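Local structure of leucyl-tRNA synthetase subunit alpha (3O0A) at residues Leu75-Tyr80 with Gly110-Asn115; Gly106-Val111 with Pro123-Asn128; Glu18-Cys23 with Ala69-Arg74; Arg9-Ile14 with Arg37-Val42. The protein forms part of the synthetase that charges tRNA with leucine, and this CP1 hydrolytic domain probably edits wrongly charged tRNA by hydrolysis. All coordinates share one frame; numbering follows the deposited sequence.

Interaction 1 of 4, residues Leu75-Tyr80 with Gly110-Asn115; sequences LGNACY and GVYATN
Asn77 stands with its CB against the backbone of Gly110 and turns its amide so that ND2 faces Gly110 O; one residue of the 75-80 loop thus grips the corner where the strand bends. CG lies anti to the carbonyl carbon (chi1 -64°), which carries ND2 to within 3.0 Å of Gly110 O. The N-H points well at the oxygen (158°) and the acceptor sits in the amide plane of Asn77, but the donor approaches from above the carbonyl plane of Gly110. The same ND2 meets the edge of the Tyr112 ring, 4.0 Å from its CE1. Next to it, Ala78 rests its methyl on the bare backbone, CB to Gly110 CA 3.6 Å. A side chain on Gly110 would run into that methyl, and the positive phi (84°) is a second reason for glycine there. Leu75, whose CD1 also comes near Gly110 O, crosses Val111 at about a right angle, methyl to methyl, with CD1 4.2 Å from Val111 CG1; Val111 also leans on Ile71 of helix 64-74. An alanine in place of Asn77 would lose the bond to Gly110 O and the amide beside the tyrosine edge, and would probably loosen the hold of the loop on the strand corner. Both ends of the loop are helix ends: Gly76 closes helix 64-74 in a Schellman motif and Cys79 is the N-cap of helix 80-91. This is a short helix-to-helix connection seated, through one side-chain bond to the main chain, on the glycine corner of strand 106-114.

Interaction 2 of 4, residues Gly106-Val111 with Pro123-Asn128; sequences GVFLGV and PVWSAN
Trp125 lays its indole across the neighbouring strand. Its CG is anti to the carbonyl carbon (chi1 -74°), and the six-membered ring ends under Phe108, whose CB stands over the face 3.8 Å from the centroid. Phe108 takes the other course: CG is anti to its own backbone N (chi1 174°), so the phenyl runs toward Pro123, and CE1 reaches Pro123 CB at 3.6 Å. The phenyl and the five-membered ring of the indole meet obliquely, planes 35° apart, while the backbone N of Gly110 sits over the centre of the phenyl face. Gly106 C sits at the indole edge, and a CB on Gly106 would clash with Ser126 O. On the opposite face of the hairpin Val107 CG2 lies against Ser126 CB at 4.1 Å. Near the corner at Gly110, Leu109 CD1 meets Val124 CG1, and beyond it Val111 CG2 packs on Val124 CB. Ser126 OG is hydrogen-bonded to Leu58 O of strand 55-58. Antiparallel bonds tie the strands: Val107 and Ser126 exchange a pair, Leu109 N gives to Val124 O at 2.9 Å, and Val124 N gives to Val111 O at 3.0 Å. Replacing Trp125 with an alanine would remove the surface under Phe108 CB and the ring that meets Tyr156, and would probably leave the phenyl less firmly placed. Every hydrogen bond between the segments is made by the main chain, and the side chains add aromatic and aliphatic contacts alone, so register comes from peptide groups and the fit of the two faces from dispersion.

Interaction 3 of 4, residues Glu18-Cys23 with Ala69-Arg74; sequences EKFLNC and ACIGER
Cys70 sends SG anti to its backbone N, Cys23 sends its own anti to the carbonyl carbon, and the two sulphurs join at 2.1 Å in a disulfide with chi3 -65°. Arg74, one helical turn on from Cys70, leaves the helix with CG anti to N and then bends at chi2 (81°) and chi3 (36°), which folds the guanidinium back over the 18-23 loop. There Asn22, its CG in the crowded position between N and carbonyl carbon, presents OD1 to the end of the arginine. NH2 bonds OD1 at 2.7 Å, in the carbonyl plane and on a lone pair; NH1 reaches the same oxygen at 2.9 Å from above that plane. The amide stands almost perpendicular to the guanidinium. NH1 also bonds Lys19 O at 2.9 Å, so the main chain helps to fix the rotation of the group. Cys23 SG lies over one guanidinium face, 3.6 Å from Arg74 NH2. Nearer the helix, the Phe20 ring runs past the arginine stem in the reverse direction, CE1 to Arg74 CG 3.3 Å, and Ile71 touches both this ring and Cys23 CB. Lys19 stays extended, and its NZ donates to a water at 3.0 Å. That water passes a bond on to Arg74 O at 2.6 Å, near the C-terminal end of helix 64-74, where the ammonium would probably be welcome beside the helix dipole. A covalent link is thus backed by a cation whose two terminal nitrogens are held by neutral oxygens, so beside the disulfide the loop is held by charge-dipole bonds to an amide and a peptide oxygen.

Interaction 4 of 4, residues Arg9-Ile14 with Arg37-Val42; sequences RFYVEI and RIYIDV
The side chain of Arg37 runs, from CG onward, over the ring of Tyr11. Its CB lies 4.1 Å from Val12 O, CG comes to 3.8 Å from Tyr11 CD2, and CD is set over the ring in a CH-pi contact. NE follows at 3.5 Å from Tyr11 CE2, and CZ at 3.6 Å from Tyr11 CZ, with the guanidinium stacked flat on the phenol, planes 12° apart. At the tip NH1 gives a hydrogen bond to Tyr39 OH at 2.9 Å, an oxygen also bonded to Glu35; NH2 merely lies near Tyr11 OH. Tyr11 can offer this face because its CG takes the crowded position between N and carbonyl carbon (chi1 52°). Farther along the same face Arg9 stands over the Tyr39 ring as a cation-pi partner and pairs by charge with Asp41, which lies above its guanidinium plane; no N-H points at OD1, whose place is less certain. On the other face Val12 CG2 presses on Ile40 CD1 at a tight 3.5 Å, and Phe10 leans on Val42; helix 64-74 packs here through Leu64 and Leu68. Ile40 N bonds Phe10 O at 2.8 Å, while Val12 and Ile38 exchange two bonds; the return bond from Phe10 N to Ile40 O is weak. These are neighbouring strands of an antiparallel sheet, 37-44, 6-13 and 211-213 in order, joined here by a connection that holds helix 26-35.

How the interactions relate
From the N terminus, strand 6-13 leads into loop 18-23, and interaction 4 closes when 37-42 returns beside it, bracketing helix 26-35. Interaction 3 starts within that loop and closes later at 69-74, so the two cross. Residues 75-80 follow directly, opening interaction 1, which closes on 110-115 after helix 80-91. Interaction 2 begins at 106, shares Gly110 and Val111 with interaction 1, and closes the hairpin at 123-128. The sheet of strands 6-13 and 37-44 meets strand 106-114 partly through Thr114, which bonds Tyr11 and Glu13. Helix 64-74 links the rest: Ile71 touches Ile14, and Gly72 O probably accepts from Asn77 N and Ala78 N.

Interaction 1 of 4, residues Leu75-Tyr80 with Gly110-Asn115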
# COMPACT_ATOMS: atom_id res chain seq x y z
N LEU A 75 6.89 2.90 -18.17
CA LEU A 75 6.69 4.32 -17.84
C LEU A 75 7.99 5.13 -17.64
O LEU A 75 7.95 6.37 -17.54
CB LEU A 75 5.83 4.45 -16.56
CG LEU A 75 4.38 3.95 -16.62
CD1 LEU A 75 3.74 3.97 -15.24
CD2 LEU A 75 3.57 4.78 -17.62
N GLY A 76 9.12 4.43 -17.59
CA GLY A 76 10.44 5.03 -17.33
C GLY A 76 10.72 5.35 -15.88
O GLY A 76 11.61 6.15 -15.57
N ASN A 77 9.94 4.74 -14.97
CA ASN A 77 10.01 5.06 -13.54
C ASN A 77 10.75 4.02 -12.71
O ASN A 77 11.15 4.30 -11.57
CB ASN A 77 8.60 5.16 -12.93
CG ASN A 77 7.77 6.30 -13.50
OD1 ASN A 77 8.29 7.28 -14.04
ND2 ASN A 77 6.45 6.20 -13.32
N ALA A 78 10.87 2.80 -13.23
CA ALA A 78 11.47 1.70 -12.46
C ALA A 78 12.66 1.09 -13.18
O ALA A 78 12.73 1.09 -14.41
CB ALA A 78 10.44 0.61 -12.16
N CYS A 79 13.58 0.56 -12.38
CA CYS A 79 14.68 -0.24 -12.88
C CYS A 79 14.30 -1.71 -12.72
O CYS A 79 14.28 -2.23 -11.60
CB CYS A 79 15.95 0.05 -12.08
SG CYS A 79 17.29 -1.01 -12.59
N TYR A 80 13.96 -2.38 -13.83
CA TYR A 80 13.51 -3.76 -13.75
C TYR A 80 14.54 -4.72 -13.11
O TYR A 80 14.19 -5.54 -12.26
CB TYR A 80 13.06 -4.30 -15.11
CG TYR A 80 12.21 -5.55 -14.97
CD1 TYR A 80 12.81 -6.81 -14.88
CD2 TYR A 80 10.81 -5.47 -14.91
CE1 TYR A 80 12.05 -7.96 -14.72
CE2 TYR A 80 10.04 -6.63 -14.76
CZ TYR A 80 10.67 -7.86 -14.67
OH TYR A 80 9.91 -9.01 -14.53
N GLY A 110 7.78 1.53 -9.75
CA GLY A 110 7.63 2.49 -10.84
C GLY A 110 6.20 2.83 -11.22
O GLY A 110 5.96 3.47 -12.24
N VAL A 111 5.24 2.40 -10.40
CA VAL A 111 3.84 2.73 -10.66
C VAL A 111 3.24 3.37 -9.42
O VAL A 111 3.77 3.21 -8.31
CB VAL A 111 3.00 1.49 -11.06
CG1 VAL A 111 3.51 0.91 -12.40
CG2 VAL A 111 3.02 0.40 -9.96
N TYR A 112 2.13 4.07 -9.62
CA TYR A 112 1.41 4.72 -8.52
C TYR A 112 -0.01 4.19 -8.45
O TYR A 112 -0.74 4.15 -9.46
CB TYR A 112 1.41 6.23 -8.73
CG TYR A 112 2.80 6.81 -8.70
CD1 TYR A 112 3.62 6.77 -9.83
CD2 TYR A 112 3.31 7.37 -7.53
CE1 TYR A 112 4.92 7.29 -9.79
CE2 TYR A 112 4.58 7.90 -7.49
CZ TYR A 112 5.38 7.85 -8.61
OH TYR A 112 6.65 8.39 -8.55
N ALA A 113 -0.39 3.74 -7.27
CA ALA A 113 -1.74 3.24 -7.04
C ALA A 113 -2.62 4.40 -6.60
O ALA A 113 -2.19 5.27 -5.84
CB ALA A 113 -1.70 2.18 -5.95
N THR A 114 -3.86 4.40 -7.08
CA THR A 114 -4.83 5.36 -6.61
C THR A 114 -5.42 4.84 -5.31
O THR A 114 -5.85 3.68 -5.21
CB THR A 114 -5.93 5.57 -7.66
OG1 THR A 114 -5.32 6.02 -8.88
CG2 THR A 114 -6.95 6.60 -7.18
N ASN A 115 -5.42 5.72 -4.31
CA ASN A 115 -6.08 5.47 -3.04
C ASN A 115 -7.58 5.71 -3.23
O ASN A 115 -8.00 6.83 -3.57
CB ASN A 115 -5.49 6.42 -1.99
CG ASN A 115 -6.04 6.18 -0.60
OD1 ASN A 115 -7.15 5.66 -0.43
ND2 ASN A 115 -5.27 6.56 0.41

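Interaction 2 of 4, residues Gly106-Val111 with Pro123-Asn128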
# COMPACT_ATOMS: atom_id res chain seq x y z
N GLY A 106 13.82 -2.44 0.37
CA GLY A 106 12.78 -2.48 -0.65
C GLY A 106 13.18 -1.83 -1.96
O GLY A 106 14.28 -1.28 -2.10
N VAL A 107 12.27 -1.89 -2.91
CA VAL A 107 12.51 -1.40 -4.26
C VAL A 107 11.22 -0.79 -4.81
O VAL A 107 10.12 -1.28 -4.51
CB VAL A 107 13.01 -2.53 -5.21
CG1 VAL A 107 14.41 -2.99 -4.83
CG2 VAL A 107 12.03 -3.71 -5.27
N PHE A 108 11.36 0.29 -5.56
CA PHE A 108 10.19 0.98 -6.13
C PHE A 108 9.82 0.28 -7.43
O PHE A 108 10.70 0.02 -8.27
CB PHE A 108 10.54 2.46 -6.37
CG PHE A 108 9.48 3.27 -7.08
CD1 PHE A 108 8.13 3.16 -6.75
CD2 PHE A 108 9.87 4.18 -8.07
CE1 PHE A 108 7.17 3.93 -7.43
CE2 PHE A 108 8.94 4.96 -8.74
CZ PHE A 108 7.58 4.85 -8.42
N LEU A 109 8.53 -0.02 -7.59
CA LEU A 109 8.05 -0.71 -8.80
C LEU A 109 7.73 0.22 -9.98
O LEU A 109 7.45 -0.26 -11.08
CB LEU A 109 6.84 -1.60 -8.45
CG LEU A 109 7.07 -2.62 -7.32
CD1 LEU A 109 5.81 -3.53 -7.20
CD2 LEU A 109 8.37 -3.46 -7.49
N GLY A 110 7.78 1.53 -9.75
CA GLY A 110 7.63 2.49 -10.84
C GLY A 110 6.20 2.83 -11.22
O GLY A 110 5.96 3.47 -12.24
N VAL A 111 5.24 2.40 -10.40
CA VAL A 111 3.84 2.73 -10.66
C VAL A 111 3.24 3.37 -9.42
O VAL A 111 3.77 3.21 -8.31
CB VAL A 111 3.00 1.49 -11.06
CG1 VAL A 111 3.51 0.91 -12.40
CG2 VAL A 111 3.02 0.40 -9.96
N PRO A 123 3.08 5.77 -4.41
CA PRO A 123 4.00 4.83 -5.06
C PRO A 123 3.90 3.40 -4.54
O PRO A 123 3.67 3.18 -3.34
CB PRO A 123 5.38 5.42 -4.75
CG PRO A 123 5.18 6.16 -3.47
CD PRO A 123 3.81 6.74 -3.56
N VAL A 124 4.06 2.44 -5.45
CA VAL A 124 4.03 1.03 -5.10
C VAL A 124 5.45 0.48 -5.05
O VAL A 124 6.20 0.58 -6.03
CB VAL A 124 3.18 0.21 -6.08
CG1 VAL A 124 3.03 -1.24 -5.57
CG2 VAL A 124 1.81 0.85 -6.26
N TRP A 125 5.79 -0.10 -3.90
CA TRP A 125 7.08 -0.70 -3.59
C TRP A 125 6.94 -2.20 -3.30
O TRP A 125 5.83 -2.71 -3.10
CB TRP A 125 7.65 -0.01 -2.34
CG TRP A 125 8.15 1.36 -2.59
CD1 TRP A 125 7.42 2.47 -2.93
CD2 TRP A 125 9.51 1.77 -2.53
NE1 TRP A 125 8.26 3.56 -3.08
CE2 TRP A 125 9.55 3.15 -2.85
CE3 TRP A 125 10.71 1.11 -2.24
CZ2 TRP A 125 10.74 3.88 -2.87
CZ3 TRP A 125 11.90 1.83 -2.28
CH2 TRP A 125 11.90 3.20 -2.60
N SER A 126 8.06 -2.92 -3.32
CA SER A 126 8.13 -4.24 -2.70
C SER A 126 9.15 -4.14 -1.58
O SER A 126 10.11 -3.38 -1.69
CB SER A 126 8.54 -5.31 -3.71
OG SER A 126 8.47 -6.62 -3.16
N ALA A 127 8.92 -4.88 -0.49
CA ALA A 127 9.83 -4.82 0.67
C ALA A 127 9.94 -6.12 1.45
O ALA A 127 9.03 -6.94 1.43
CB ALA A 127 9.44 -3.67 1.60
N ASN A 128 11.08 -6.32 2.12
CA ASN A 128 11.35 -7.57 2.85
C ASN A 128 10.44 -7.80 4.05
O ASN A 128 10.09 -8.94 4.37
CB ASN A 128 12.82 -7.70 3.26
CG ASN A 128 13.28 -6.60 4.21
OD1 ASN A 128 12.61 -5.59 4.40
ND2 ASN A 128 14.46 -6.80 4.80

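Interaction 3 of 4, residues Glu18-Cys23 with Ala69-Arg74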
# COMPACT_ATOMS: atom_id res chain seq x y z
N GLU A 18 -3.25 -0.69 -24.20
CA GLU A 18 -2.53 -1.36 -25.30
C GLU A 18 -1.01 -1.25 -25.18
O GLU A 18 -0.28 -2.17 -25.56
CB GLU A 18 -3.01 -0.84 -26.68
CG GLU A 18 -4.47 -1.15 -26.97
CD GLU A 18 -5.45 -0.16 -26.33
OE1 GLU A 18 -5.01 0.78 -25.62
OE2 GLU A 18 -6.67 -0.33 -26.53
N LYS A 19 -0.54 -0.13 -24.63
CA LYS A 19 0.89 0.10 -24.41
C LYS A 19 1.48 -0.84 -23.35
O LYS A 19 2.70 -1.04 -23.30
CB LYS A 19 1.11 1.57 -24.00
CG LYS A 19 2.50 1.97 -23.52
CD LYS A 19 2.54 3.49 -23.23
CE LYS A 19 3.82 3.91 -22.50
NZ LYS A 19 3.88 5.41 -22.42
N PHE A 20 0.61 -1.44 -22.53
CA PHE A 20 1.05 -2.25 -21.41
C PHE A 20 0.56 -3.69 -21.40
O PHE A 20 0.89 -4.45 -20.49
CB PHE A 20 0.67 -1.56 -20.10
CG PHE A 20 1.13 -0.15 -20.02
CD1 PHE A 20 2.39 0.16 -19.53
CD2 PHE A 20 0.29 0.88 -20.46
CE1 PHE A 20 2.81 1.49 -19.47
CE2 PHE A 20 0.70 2.20 -20.41
CZ PHE A 20 1.97 2.50 -19.91
N LEU A 21 -0.19 -4.09 -22.43
CA LEU A 21 -0.80 -5.43 -22.46
C LEU A 21 0.20 -6.57 -22.31
O LEU A 21 -0.10 -7.60 -21.69
CB LEU A 21 -1.61 -5.64 -23.74
CG LEU A 21 -3.03 -5.10 -23.73
CD1 LEU A 21 -3.63 -5.22 -25.14
CD2 LEU A 21 -3.89 -5.86 -22.69
N ASN A 22 1.40 -6.42 -22.87
CA ASN A 22 2.36 -7.51 -22.74
C ASN A 22 3.02 -7.61 -21.36
O ASN A 22 3.78 -8.55 -21.10
CB ASN A 22 3.36 -7.56 -23.93
CG ASN A 22 4.46 -6.51 -23.85
OD1 ASN A 22 4.64 -5.85 -22.84
ND2 ASN A 22 5.25 -6.42 -24.92
N CYS A 23 2.70 -6.67 -20.47
CA CYS A 23 3.13 -6.73 -19.07
C CYS A 23 2.21 -7.57 -18.20
O CYS A 23 2.58 -7.90 -17.08
CB CYS A 23 3.19 -5.35 -18.45
SG CYS A 23 4.54 -4.38 -19.12
N ALA A 69 6.32 -4.00 -12.10
CA ALA A 69 7.67 -3.57 -12.49
C ALA A 69 7.81 -3.43 -14.02
O ALA A 69 8.49 -2.52 -14.52
CB ALA A 69 8.73 -4.54 -11.92
N CYS A 70 7.14 -4.32 -14.75
CA CYS A 70 7.14 -4.25 -16.22
C CYS A 70 6.51 -2.94 -16.64
O CYS A 70 7.03 -2.23 -17.51
CB CYS A 70 6.37 -5.44 -16.80
SG CYS A 70 6.26 -5.47 -18.61
N ILE A 71 5.38 -2.62 -16.02
CA ILE A 71 4.69 -1.35 -16.28
C ILE A 71 5.54 -0.14 -15.88
O ILE A 71 5.66 0.80 -16.64
CB ILE A 71 3.29 -1.33 -15.63
CG1 ILE A 71 2.41 -2.40 -16.30
CG2 ILE A 71 2.68 0.07 -15.73
CD1 ILE A 71 1.07 -2.67 -15.59
N GLY A 72 6.18 -0.21 -14.71
CA GLY A 72 7.02 0.89 -14.21
C GLY A 72 8.23 1.11 -15.08
O GLY A 72 8.66 2.25 -15.29
N GLU A 73 8.78 0.03 -15.63
CA GLU A 73 9.85 0.18 -16.63
C GLU A 73 9.32 0.88 -17.89
O GLU A 73 9.97 1.80 -18.44
CB GLU A 73 10.44 -1.19 -16.99
CG GLU A 73 11.44 -1.14 -18.16
CD GLU A 73 11.88 -2.50 -18.59
OE1 GLU A 73 11.08 -3.20 -19.25
OE2 GLU A 73 13.04 -2.88 -18.30
N ARG A 74 8.14 0.45 -18.33
CA ARG A 74 7.48 0.96 -19.54
C ARG A 74 7.20 2.47 -19.40
O ARG A 74 7.31 3.22 -20.36
CB ARG A 74 6.19 0.14 -19.77
CG ARG A 74 5.45 0.33 -21.11
CD ARG A 74 6.01 -0.45 -22.27
NE ARG A 74 6.54 -1.78 -21.97
CZ ARG A 74 5.98 -2.93 -22.36
NH1 ARG A 74 4.85 -2.92 -23.07
NH2 ARG A 74 6.56 -4.08 -22.06
O HOH W 1 6.70 5.57 -21.31

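Interaction 4 of 4, residues Arg9-Ile14 with Arg37-Val42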
# COMPACT_ATOMS: atom_id res chain seq x y z
N ARG A 9 -9.58 -2.04 -1.97
CA ARG A 9 -9.16 -2.19 -3.36
C ARG A 9 -8.43 -0.94 -3.84
O ARG A 9 -9.04 0.00 -4.33
CB ARG A 9 -10.35 -2.54 -4.27
CG ARG A 9 -11.14 -3.75 -3.81
CD ARG A 9 -11.88 -4.42 -4.95
NE ARG A 9 -10.96 -4.95 -5.97
CZ ARG A 9 -10.78 -6.24 -6.26
NH1 ARG A 9 -11.42 -7.19 -5.59
NH2 ARG A 9 -9.93 -6.59 -7.23
N PHE A 10 -7.11 -0.91 -3.65
CA PHE A 10 -6.29 0.08 -4.35
C PHE A 10 -6.23 -0.32 -5.82
O PHE A 10 -6.52 -1.47 -6.16
CB PHE A 10 -4.89 0.15 -3.71
CG PHE A 10 -4.89 0.86 -2.38
CD1 PHE A 10 -5.45 0.25 -1.25
CD2 PHE A 10 -4.36 2.14 -2.27
CE1 PHE A 10 -5.46 0.92 -0.02
CE2 PHE A 10 -4.37 2.81 -1.04
CZ PHE A 10 -4.92 2.19 0.09
N TYR A 11 -5.86 0.61 -6.70
CA TYR A 11 -5.71 0.25 -8.10
C TYR A 11 -4.74 1.16 -8.82
O TYR A 11 -4.67 2.35 -8.55
CB TYR A 11 -7.07 0.24 -8.83
CG TYR A 11 -7.89 1.50 -8.66
CD1 TYR A 11 -8.79 1.63 -7.59
CD2 TYR A 11 -7.77 2.57 -9.55
CE1 TYR A 11 -9.56 2.78 -7.42
CE2 TYR A 11 -8.54 3.76 -9.39
CZ TYR A 11 -9.43 3.84 -8.32
OH TYR A 11 -10.19 4.98 -8.13
N VAL A 12 -4.00 0.58 -9.75
CA VAL A 12 -3.17 1.36 -10.65
C VAL A 12 -4.00 1.68 -11.88
O VAL A 12 -4.46 0.77 -12.59
CB VAL A 12 -1.88 0.60 -11.04
CG1 VAL A 12 -1.08 1.40 -12.04
CG2 VAL A 12 -1.04 0.29 -9.80
N GLU A 13 -4.23 2.98 -12.11
CA GLU A 13 -4.91 3.43 -13.31
C GLU A 13 -3.98 3.33 -14.51
O GLU A 13 -2.82 3.76 -14.44
CB GLU A 13 -5.37 4.87 -13.16
CG GLU A 13 -6.41 5.07 -12.07
CD GLU A 13 -6.73 6.53 -11.87
OE1 GLU A 13 -6.75 7.26 -12.88
OE2 GLU A 13 -6.91 6.96 -10.71
N ILE A 14 -4.49 2.76 -15.60
CA ILE A 14 -3.72 2.64 -16.84
C ILE A 14 -4.53 3.22 -17.99
O ILE A 14 -5.48 2.59 -18.48
CB ILE A 14 -3.35 1.16 -17.13
CG1 ILE A 14 -2.50 0.54 -16.01
CG2 ILE A 14 -2.66 1.02 -18.50
CD1 ILE A 14 -1.12 1.15 -15.86
N ARG A 37 -7.73 -0.42 -15.19
CA ARG A 37 -7.18 -0.58 -13.83
C ARG A 37 -6.51 -1.92 -13.65
O ARG A 37 -6.92 -2.90 -14.25
CB ARG A 37 -8.30 -0.51 -12.79
CG ARG A 37 -8.95 0.84 -12.67
CD ARG A 37 -10.13 0.75 -11.73
NE ARG A 37 -10.71 2.08 -11.59
CZ ARG A 37 -11.68 2.40 -10.75
NH1 ARG A 37 -12.22 1.49 -9.94
NH2 ARG A 37 -12.13 3.65 -10.71
N ILE A 38 -5.48 -1.94 -12.79
CA ILE A 38 -4.94 -3.17 -12.22
C ILE A 38 -5.14 -3.08 -10.73
O ILE A 38 -4.59 -2.18 -10.09
CB ILE A 38 -3.44 -3.38 -12.55
CG1 ILE A 38 -3.23 -3.46 -14.08
CG2 ILE A 38 -2.89 -4.64 -11.83
CD1 ILE A 38 -3.76 -4.70 -14.77
N TYR A 39 -5.96 -3.96 -10.17
CA TYR A 39 -6.29 -3.84 -8.75
C TYR A 39 -5.20 -4.41 -7.86
O TYR A 39 -4.65 -5.47 -8.14
CB TYR A 39 -7.61 -4.54 -8.45
CG TYR A 39 -8.81 -3.72 -8.89
CD1 TYR A 39 -9.24 -2.63 -8.12
CD2 TYR A 39 -9.51 -4.03 -10.04
CE1 TYR A 39 -10.35 -1.88 -8.49
CE2 TYR A 39 -10.63 -3.27 -10.43
CZ TYR A 39 -11.03 -2.20 -9.65
OH TYR A 39 -12.12 -1.44 -10.00
N ILE A 40 -4.95 -3.70 -6.75
CA ILE A 40 -4.09 -4.22 -5.68
C ILE A 40 -4.94 -4.27 -4.42
O ILE A 40 -5.13 -3.25 -3.75
CB ILE A 40 -2.87 -3.30 -5.46
CG1 ILE A 40 -2.10 -3.13 -6.77
CG2 ILE A 40 -1.94 -3.85 -4.37
CD1 ILE A 40 -2.56 -1.99 -7.63
N ASP A 41 -5.44 -5.45 -4.11
CA ASP A 41 -6.26 -5.60 -2.92
C ASP A 41 -5.35 -5.70 -1.70
O ASP A 41 -4.38 -6.47 -1.69
CB ASP A 41 -7.12 -6.86 -2.99
CG ASP A 41 -8.18 -6.80 -4.08
OD1 ASP A 41 -8.54 -5.69 -4.55
OD2 ASP A 41 -8.67 -7.89 -4.45
N VAL A 42 -5.66 -4.93 -0.67
CA VAL A 42 -4.88 -4.98 0.56
C VAL A 42 -5.80 -5.38 1.71
O VAL A 42 -6.96 -5.00 1.74
CB VAL A 42 -4.12 -3.64 0.87
CG1 VAL A 42 -3.28 -3.17 -0.32
CG2 VAL A 42 -5.04 -2.52 1.33